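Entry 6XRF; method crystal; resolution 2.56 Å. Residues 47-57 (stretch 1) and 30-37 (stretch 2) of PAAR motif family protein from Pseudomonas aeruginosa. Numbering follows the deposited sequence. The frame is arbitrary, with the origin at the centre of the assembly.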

# COMPACT_ATOMS: atom_id res chain seq x y z
N ALA C 47 4.12 7.73 -3.30
CA ALA C 47 4.17 9.06 -2.71
C ALA C 47 3.19 9.20 -1.55
O ALA C 47 3.52 9.78 -0.51
CB ALA C 47 3.87 10.12 -3.78
N ALA C 48 1.98 8.66 -1.71
CA ALA C 48 0.96 8.80 -0.67
C ALA C 48 1.39 8.12 0.62
O ALA C 48 1.31 8.70 1.71
CB ALA C 48 -0.37 8.23 -1.15
N VAL C 49 1.86 6.87 0.52
CA VAL C 49 2.25 6.13 1.72
C VAL C 49 3.41 6.83 2.42
O VAL C 49 3.46 6.87 3.66
CB VAL C 49 2.60 4.68 1.34
CG1 VAL C 49 3.05 3.89 2.56
CG2 VAL C 49 1.40 4.00 0.69
N ILE C 50 4.34 7.39 1.66
CA ILE C 50 5.46 8.12 2.26
C ILE C 50 4.95 9.28 3.10
O ILE C 50 5.32 9.44 4.27
CB ILE C 50 6.44 8.59 1.17
CG1 ILE C 50 7.37 7.45 0.77
CG2 ILE C 50 7.24 9.80 1.64
CD1 ILE C 50 7.92 7.56 -0.63
N LEU C 51 4.08 10.11 2.51
CA LEU C 51 3.56 11.27 3.23
C LEU C 51 2.80 10.85 4.48
O LEU C 51 2.90 11.51 5.53
CB LEU C 51 2.67 12.10 2.30
CG LEU C 51 1.98 13.34 2.86
CD1 LEU C 51 2.98 14.39 3.28
CD2 LEU C 51 1.00 13.90 1.82
N ALA C 52 2.03 9.76 4.39
CA ALA C 52 1.33 9.25 5.57
C ALA C 52 2.31 8.97 6.71
O ALA C 52 1.99 9.21 7.88
CB ALA C 52 0.56 7.99 5.20
N GLY C 53 3.50 8.48 6.38
CA GLY C 53 4.50 8.23 7.40
C GLY C 53 5.17 9.50 7.91
O GLY C 53 5.48 9.61 9.10
N SER C 54 5.41 10.47 7.02
CA SER C 54 5.91 11.75 7.49
C SER C 54 4.88 12.42 8.39
O SER C 54 5.22 12.99 9.43
CB SER C 54 6.27 12.65 6.31
OG SER C 54 5.13 13.26 5.73
N ILE C 55 3.60 12.36 8.01
CA ILE C 55 2.54 12.87 8.87
C ILE C 55 2.58 12.15 10.22
O ILE C 55 2.64 12.79 11.28
CB ILE C 55 1.16 12.71 8.20
CG1 ILE C 55 1.06 13.61 6.98
CG2 ILE C 55 0.05 13.00 9.21
CD1 ILE C 55 -0.21 13.41 6.18
N ALA C 56 2.56 10.82 10.19
CA ALA C 56 2.54 10.07 11.44
C ALA C 56 3.75 10.40 12.30
O ALA C 56 3.65 10.47 13.53
CB ALA C 56 2.48 8.57 11.16
N ALA C 57 4.91 10.64 11.66
CA ALA C 57 6.13 10.88 12.42
C ALA C 57 6.11 12.25 13.09
O ALA C 57 6.62 12.40 14.21
CB ALA C 57 7.35 10.77 11.50
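Stretch 2 30-37: ALIGAAVV

The most unusual feature of this contact is how closely the two backbones approach: the helix axes come within 8.1 Å of each other, and CA of Ala52 lies only 4.9 Å from CA of Ile32, while CA of Ala48 lies 5.1 Å from CA of Ala35. Residues 30-37 form a helix that continues from earlier in the chain, as does the helix of residues 47-57. Their N-to-C directions differ by 125°, so stretch 2 runs obliquely against stretch 1, more antiparallel than parallel, and Ala35 and Val36 meet Ala48 while Leu31 reaches Ala52, Ile55 and Ala56.

Alanine suits the crossing because its single methyl fills little space. Ala35 points its CB toward stretch 1, where it lies 3.4 Å from O of Ala48 and 4.2 Å from CB of Ala48. That carbonyl oxygen already accepts the helical hydrogen bond from N of Ala52; no hydrogen bond joins the two helices, and the side-chain contacts between them are apolar. CD2 of Leu51, long enough to reach across from a partly exposed position, lies 3.7 Å from CB of Ala35. Next to the Ala48 and Ala35 pair, CB of Ala48 also lies 3.5 Å from CG2 of Val36, whose short, branched, apolar side chain (chi1 t) brings a methyl against it.

One turn further along stretch 1, CB of Ala52 packs 3.6 Å from CG1 of Ile32 and 4.1 Å from CB of Leu31. Here a small residue accepts two larger neighbours. Leu31, with the largest covered area in the contact, extends its branched end along stretch 1: its CD1 lies 3.4 Å from CB of Ala56, and its CD2 lies 3.5 Å from CG2 of Ile55. Its longer side chain thus carries the contact from Ala52 into the next turn. Gly33 has no side chain and takes no part in the contact. The two faces together bury 423 Å².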

# COMPACT_ATOMS: atom_id res chain seq x y z
N ALA C 30 -6.34 6.55 8.26
CA ALA C 30 -6.75 7.95 8.12
C ALA C 30 -5.64 8.80 7.52
O ALA C 30 -5.91 9.66 6.68
CB ALA C 30 -7.18 8.50 9.48
N LEU C 31 -4.40 8.57 7.94
CA LEU C 31 -3.29 9.34 7.39
C LEU C 31 -3.07 9.02 5.92
O LEU C 31 -2.86 9.92 5.10
CB LEU C 31 -2.02 9.08 8.20
CG LEU C 31 -2.10 9.44 9.68
CD1 LEU C 31 -0.75 9.30 10.37
CD2 LEU C 31 -2.65 10.85 9.88
N ILE C 32 -3.13 7.73 5.56
CA ILE C 32 -3.01 7.36 4.15
C ILE C 32 -4.15 7.97 3.34
O ILE C 32 -3.97 8.41 2.20
CB ILE C 32 -2.98 5.83 4.00
CG1 ILE C 32 -1.69 5.26 4.59
CG2 ILE C 32 -3.13 5.44 2.54
CD1 ILE C 32 -1.74 3.76 4.86
N GLY C 33 -5.35 8.01 3.93
CA GLY C 33 -6.50 8.52 3.20
C GLY C 33 -6.40 10.01 2.91
O GLY C 33 -6.86 10.47 1.86
N ALA C 34 -5.81 10.77 3.82
CA ALA C 34 -5.63 12.20 3.59
C ALA C 34 -4.57 12.45 2.52
O ALA C 34 -4.74 13.32 1.66
CB ALA C 34 -5.25 12.90 4.89
N ALA C 35 -3.47 11.70 2.57
CA ALA C 35 -2.37 11.92 1.63
C ALA C 35 -2.83 11.80 0.19
O ALA C 35 -2.38 12.55 -0.68
CB ALA C 35 -1.23 10.94 1.92
N VAL C 36 -3.73 10.85 -0.09
CA VAL C 36 -4.12 10.61 -1.48
C VAL C 36 -5.01 11.74 -1.98
O VAL C 36 -4.95 12.12 -3.15
CB VAL C 36 -4.81 9.24 -1.61
CG1 VAL C 36 -5.20 9.00 -3.07
CG2 VAL C 36 -3.91 8.13 -1.10
N VAL C 37 -5.85 12.29 -1.10
CA VAL C 37 -6.73 13.37 -1.53
C VAL C 37 -5.98 14.69 -1.66
O VAL C 37 -6.43 15.58 -2.40
CB VAL C 37 -7.91 13.54 -0.56
CG1 VAL C 37 -8.91 14.55 -1.12
CG2 VAL C 37 -8.59 12.20 -0.30